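Local coordinates for ABC transporter, substrate binding protein (PDB 3EAF) that probably captures a small solute outside the cell and delivers it to an ABC importer of the membrane, and carries a bound magnesium ion, at residues A109-L112 against F116-Y119; A323-T328 against G344-Y349. One frame throughout, in Å; residues are numbered along the deposited sequence.

Contact 1: residues A109-L112 against F116-Y119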
loop_
_atom_site.group_PDB
_atom_site.type_symbol
_atom_site.label_atom_id
_atom_site.label_comp_id
_atom_site.label_asym_id
_atom_site.label_seq_id
_atom_site.Cartn_x
_atom_site.Cartn_y
_atom_site.Cartn_z
ATOM N N ALA A 109 5.836 -4.071 -7.761
ATOM C CA ALA A 109 5.576 -4.762 -9.021
ATOM C C ALA A 109 6.392 -6.044 -9.169
ATOM O O ALA A 109 5.972 -6.979 -9.859
ATOM C CB ALA A 109 5.818 -3.826 -10.209
ATOM N N LYS A 110 7.551 -6.088 -8.511
ATOM C CA LYS A 110 8.414 -7.269 -8.519
ATOM C C LYS A 110 7.755 -8.524 -7.910
ATOM O O LYS A 110 8.159 -9.648 -8.216
ATOM C CB LYS A 110 9.762 -6.955 -7.845
ATOM C CG LYS A 110 10.544 -5.853 -8.568
ATOM C CD LYS A 110 11.951 -5.670 -8.030
ATOM C CE LYS A 110 12.754 -4.725 -8.933
ATOM N NZ LYS A 110 14.098 -4.412 -8.350
ATOM N N LEU A 111 6.703 -8.347 -7.112
ATOM C CA LEU A 111 5.987 -9.446 -6.475
ATOM C C LEU A 111 5.013 -10.107 -7.444
ATOM O O LEU A 111 4.612 -11.262 -7.139
ATOM C CB LEU A 111 5.239 -8.952 -5.234
ATOM C CG LEU A 111 6.105 -8.441 -4.080
ATOM C CD1 LEU A 111 5.237 -7.847 -2.981
ATOM C CD2 LEU A 111 6.984 -9.555 -3.533
ATOM N N LEU A 112 4.599 -9.425 -8.454
ATOM C CA LEU A 112 3.525 -9.879 -9.343
ATOM C C LEU A 112 3.751 -11.254 -9.968
ATOM O O LEU A 112 2.790 -11.977 -10.222
ATOM C CB LEU A 112 3.249 -8.830 -10.435
ATOM C CG LEU A 112 2.760 -7.452 -9.968
ATOM C CD1 LEU A 112 2.810 -6.435 -11.088
ATOM C CD2 LEU A 112 1.362 -7.521 -9.370
ATOM N N PHE A 116 3.164 -16.903 -4.619
ATOM C CA PHE A 116 2.434 -16.840 -3.348
ATOM C C PHE A 116 2.235 -15.430 -2.796
ATOM O O PHE A 116 1.687 -15.269 -1.705
ATOM C CB PHE A 116 3.064 -17.775 -2.300
ATOM C CG PHE A 116 2.664 -19.212 -2.472
ATOM C CD1 PHE A 116 1.635 -19.758 -1.702
ATOM C CD2 PHE A 116 3.282 -20.015 -3.435
ATOM C CE1 PHE A 116 1.246 -21.093 -1.869
ATOM C CE2 PHE A 116 2.905 -21.353 -3.607
ATOM C CZ PHE A 116 1.877 -21.890 -2.822
ATOM N N ASN A 117 2.650 -14.417 -3.564
ATOM C CA ASN A 117 2.494 -13.023 -3.149
ATOM C C ASN A 117 1.285 -12.330 -3.777
ATOM O O ASN A 117 1.083 -12.385 -4.996
ATOM C CB ASN A 117 3.773 -12.226 -3.419
ATOM C CG ASN A 117 4.931 -12.662 -2.529
ATOM O OD1 ASN A 117 5.144 -12.114 -1.441
ATOM N ND2 ASN A 117 5.664 -13.665 -2.974
ATOM N N PHE A 118 0.485 -11.689 -2.924
ATOM C CA PHE A 118 -0.733 -10.991 -3.338
ATOM C C PHE A 118 -0.846 -9.676 -2.566
ATOM O O PHE A 118 -0.330 -9.547 -1.459
ATOM C CB PHE A 118 -1.983 -11.835 -3.042
ATOM C CG PHE A 118 -2.038 -13.150 -3.771
ATOM C CD1 PHE A 118 -2.724 -13.263 -4.979
ATOM C CD2 PHE A 118 -1.438 -14.290 -3.232
ATOM C CE1 PHE A 118 -2.789 -14.483 -5.655
ATOM C CE2 PHE A 118 -1.501 -15.518 -3.897
ATOM C CZ PHE A 118 -2.184 -15.619 -5.107
ATOM N N TYR A 119 -1.518 -8.700 -3.162
ATOM C CA TYR A 119 -1.936 -7.497 -2.436
ATOM C C TYR A 119 -3.138 -6.908 -3.160
ATOM O O TYR A 119 -3.197 -6.969 -4.384
ATOM C CB TYR A 119 -0.792 -6.475 -2.275
ATOM C CG TYR A 119 0.058 -6.242 -3.511
ATOM C CD1 TYR A 119 -0.339 -5.328 -4.494
ATOM C CD2 TYR A 119 1.272 -6.914 -3.688
ATOM C CE1 TYR A 119 0.428 -5.113 -5.636
ATOM C CE2 TYR A 119 2.052 -6.697 -4.830
ATOM C CZ TYR A 119 1.624 -5.797 -5.796
ATOM O OH TYR A 119 2.396 -5.572 -6.916
#
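The connection leaving strand 101-104 makes a turn of 3-10 helix at 109-111 and returns as 117-118, an edge strand of the mixed sheet in one lobe of the periplasmic-binding-protein fold; L111 packs against N117 and Y119, and L112 against Y119. The turn is closed by its own backbone, L112 N bonding to A109 O at 3.1 Å. L111 points at the returning chain and fills the corner between two side chains. Its CB lies in the plane of the Y119 ring, at the CE2 edge, while L111 CD1 approaches Y119 CE2 obliquely at 3.9 Å. L111 CD2, the other branch, is in van der Waals contact with N117 OD1 at 3.8 Å. A branched leucine suits this place because each methyl serves a different neighbour. L112 starts off away from the strand, but its CD2 swings back across the far end of the tyrosine and lies 3.3 Å from Y119 OH. Y119 holds its CG between the backbone N and the carbonyl carbon (chi1 44°), directing the ring toward both leucines, and the length of tyrosine brings OH to L112. A tyrosine fits: its ring offers apolar surface, and its buried hydroxyl is hydrogen-bonded to S108 O. Around this buried contact, helix 85-98 touches N117 through T88 and S92, helix 377-382 packs on L112, and strand 101-104 pairs with the backbone of F118.

Contact 2: residues A323-T328 against G344-Y349. With MG (magnesium ion), chain C.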
loop_
_atom_site.group_PDB
_atom_site.type_symbol
_atom_site.label_atom_id
_atom_site.label_comp_id
_atom_site.label_asym_id
_atom_site.label_seq_id
_atom_site.Cartn_x
_atom_site.Cartn_y
_atom_site.Cartn_z
ATOM N N ALA A 323 -7.219 -20.375 -4.593
ATOM C CA ALA A 323 -8.484 -19.671 -4.420
ATOM C C ALA A 323 -8.367 -18.196 -4.798
ATOM O O ALA A 323 -9.275 -17.641 -5.404
ATOM C CB ALA A 323 -8.983 -19.812 -2.981
ATOM N N LEU A 324 -7.253 -17.561 -4.432
ATOM C CA LEU A 324 -7.033 -16.155 -4.779
ATOM C C LEU A 324 -6.877 -15.959 -6.295
ATOM O O LEU A 324 -7.194 -14.896 -6.826
ATOM C CB LEU A 324 -5.828 -15.583 -4.017
ATOM C CG LEU A 324 -6.027 -15.336 -2.513
ATOM C CD1 LEU A 324 -4.679 -15.229 -1.780
ATOM C CD2 LEU A 324 -6.893 -14.102 -2.257
ATOM N N GLU A 325 -6.409 -17.002 -6.978
ATOM C CA GLU A 325 -6.236 -16.985 -8.434
ATOM C C GLU A 325 -7.506 -17.348 -9.215
ATOM O O GLU A 325 -7.602 -17.072 -10.413
ATOM C CB GLU A 325 -5.081 -17.913 -8.840
ATOM C CG GLU A 325 -3.707 -17.377 -8.459
ATOM C CD GLU A 325 -2.569 -18.322 -8.795
ATOM O OE1 GLU A 325 -2.789 -19.551 -8.824
ATOM O OE2 GLU A 325 -1.440 -17.831 -9.014
ATOM N N ALA A 326 -8.481 -17.953 -8.537
ATOM C CA ALA A 326 -9.655 -18.507 -9.211
ATOM C C ALA A 326 -10.926 -17.685 -9.027
ATOM O O ALA A 326 -11.977 -18.073 -9.526
ATOM C CB ALA A 326 -9.892 -19.953 -8.756
ATOM N N ASN A 327 -10.830 -16.560 -8.321
ATOM C CA ASN A 327 -12.010 -15.778 -7.954
ATOM C C ASN A 327 -11.793 -14.272 -8.083
ATOM O O ASN A 327 -10.690 -13.775 -7.847
ATOM C CB ASN A 327 -12.435 -16.080 -6.505
ATOM C CG ASN A 327 -12.726 -17.547 -6.263
ATOM O OD1 ASN A 327 -11.897 -18.272 -5.702
ATOM N ND2 ASN A 327 -13.901 -17.996 -6.687
ATOM N N THR A 328 -12.859 -13.560 -8.445
ATOM C CA THR A 328 -12.900 -12.106 -8.386
ATOM C C THR A 328 -13.411 -11.675 -7.013
ATOM O O THR A 328 -14.415 -12.205 -6.534
ATOM C CB THR A 328 -13.792 -11.542 -9.507
ATOM O OG1 THR A 328 -13.157 -11.782 -10.765
ATOM C CG2 THR A 328 -14.029 -10.038 -9.344
ATOM N N GLY A 344 0.798 -16.327 -12.523
ATOM C CA GLY A 344 1.998 -15.741 -13.142
ATOM C C GLY A 344 2.046 -14.217 -13.168
ATOM O O GLY A 344 3.089 -13.639 -13.464
ATOM N N PHE A 345 0.924 -13.560 -12.869
ATOM C CA PHE A 345 0.842 -12.097 -12.916
ATOM C C PHE A 345 -0.285 -11.593 -12.009
ATOM O O PHE A 345 -1.397 -11.339 -12.474
ATOM C CB PHE A 345 0.628 -11.634 -14.364
ATOM C CG PHE A 345 0.945 -10.173 -14.605
ATOM C CD1 PHE A 345 2.260 -9.713 -14.573
ATOM C CD2 PHE A 345 -0.068 -9.268 -14.886
ATOM C CE1 PHE A 345 2.552 -8.371 -14.811
ATOM C CE2 PHE A 345 0.217 -7.923 -15.122
ATOM C CZ PHE A 345 1.529 -7.478 -15.085
ATOM N N HIS A 346 0.005 -11.451 -10.715
ATOM C CA HIS A 346 -1.032 -11.131 -9.715
ATOM C C HIS A 346 -1.416 -9.656 -9.631
ATOM O O HIS A 346 -1.499 -9.101 -8.529
ATOM C CB HIS A 346 -0.622 -11.624 -8.318
ATOM C CG HIS A 346 -0.495 -13.110 -8.203
ATOM N ND1 HIS A 346 0.259 -13.716 -7.223
ATOM C CD2 HIS A 346 -1.038 -14.112 -8.933
ATOM C CE1 HIS A 346 0.189 -15.028 -7.363
ATOM N NE2 HIS A 346 -0.592 -15.295 -8.395
ATOM N N LEU A 347 -1.673 -9.027 -10.778
ATOM C CA LEU A 347 -2.118 -7.624 -10.805
ATOM C C LEU A 347 -3.614 -7.513 -10.511
ATOM O O LEU A 347 -4.445 -7.896 -11.336
ATOM C CB LEU A 347 -1.768 -6.942 -12.137
ATOM C CG LEU A 347 -2.065 -5.439 -12.254
ATOM C CD1 LEU A 347 -1.271 -4.626 -11.219
ATOM C CD2 LEU A 347 -1.804 -4.912 -13.669
ATOM N N ALA A 348 -3.949 -6.968 -9.342
ATOM C CA ALA A 348 -5.331 -6.994 -8.839
ATOM C C ALA A 348 -6.281 -6.136 -9.670
ATOM O O ALA A 348 -7.403 -6.554 -9.971
ATOM C CB ALA A 348 -5.372 -6.581 -7.364
ATOM N N TYR A 349 -5.811 -4.935 -10.015
ATOM C CA TYR A 349 -6.533 -3.952 -10.830
ATOM C C TYR A 349 -5.563 -2.808 -11.092
ATOM O O TYR A 349 -4.426 -2.852 -10.614
ATOM C CB TYR A 349 -7.832 -3.464 -10.155
ATOM C CG TYR A 349 -7.676 -2.903 -8.754
ATOM C CD1 TYR A 349 -7.544 -1.529 -8.541
ATOM C CD2 TYR A 349 -7.688 -3.741 -7.639
ATOM C CE1 TYR A 349 -7.410 -1.006 -7.251
ATOM C CE2 TYR A 349 -7.551 -3.235 -6.354
ATOM C CZ TYR A 349 -7.410 -1.865 -6.167
ATOM O OH TYR A 349 -7.267 -1.363 -4.895
HETATM MG MG MG C . -8.116 -14.813 -11.218
HETATM O O HOH W 1 -8.311 -14.143 -9.020
HETATM O O HOH W 2 -10.192 -15.892 -12.122
HETATM O O HOH W 3 -7.750 -14.300 -13.708
#
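E325 lays the end of its side chain against the imidazole edge of H346, and the two are joined by a hydrogen bond from H346 NE2 to E325 OE2 of 2.7 Å. The bond is nearly straight (168°), and OE2 lies close to the ring plane, accepting through its anti lone pair. Carboxylate and ring are nevertheless twisted 66° apart. E325 spans the gap because its chain is extended beyond CG (chi2 177°), a length that suits glutamate; histidine suits the other side because both ring nitrogens are used, ND1 having its own hydrogen-bond partner on strand 117-118. K321 makes a salt bridge to OE1, so the carboxylate is held at both oxygens. An alanine in place of E325 would probably leave H346 NE2 and K321 without their acceptor. The backbone of E325 has a separate task: its O binds the magnesium ion at 2.5 Å, with D340 and Y341 as the other protein ligands. Water 1, also on the metal, donates to L324 O and N327 O, tying the ion to the backbone before and after E325. The contact thus joins helix 317-326, at the magnesium site, to the loop before strand 352-357, with F118 of strand 117-118 stacked on H346.

H346 connects the two contacts, whose centres are 10 Å apart. Its ND1 lies 2.7 Å from N117 O, a hydrogen bond to the strand of contact 1, and its backbone N is 2.9 Å from L112 O, so 109-112 and 116-119 are each bonded to H346. F118 points away from the turn and packs its ring into contact 2, F118 CE1 lying 3.6 Å from L324 CB. The magnesium site belongs to contact 2, yet Y341 borders both: its side chain is about 5 Å from that of Y119 and about 4 Å from that of H346. The side chain of L112 remains about 12 Å from the ion.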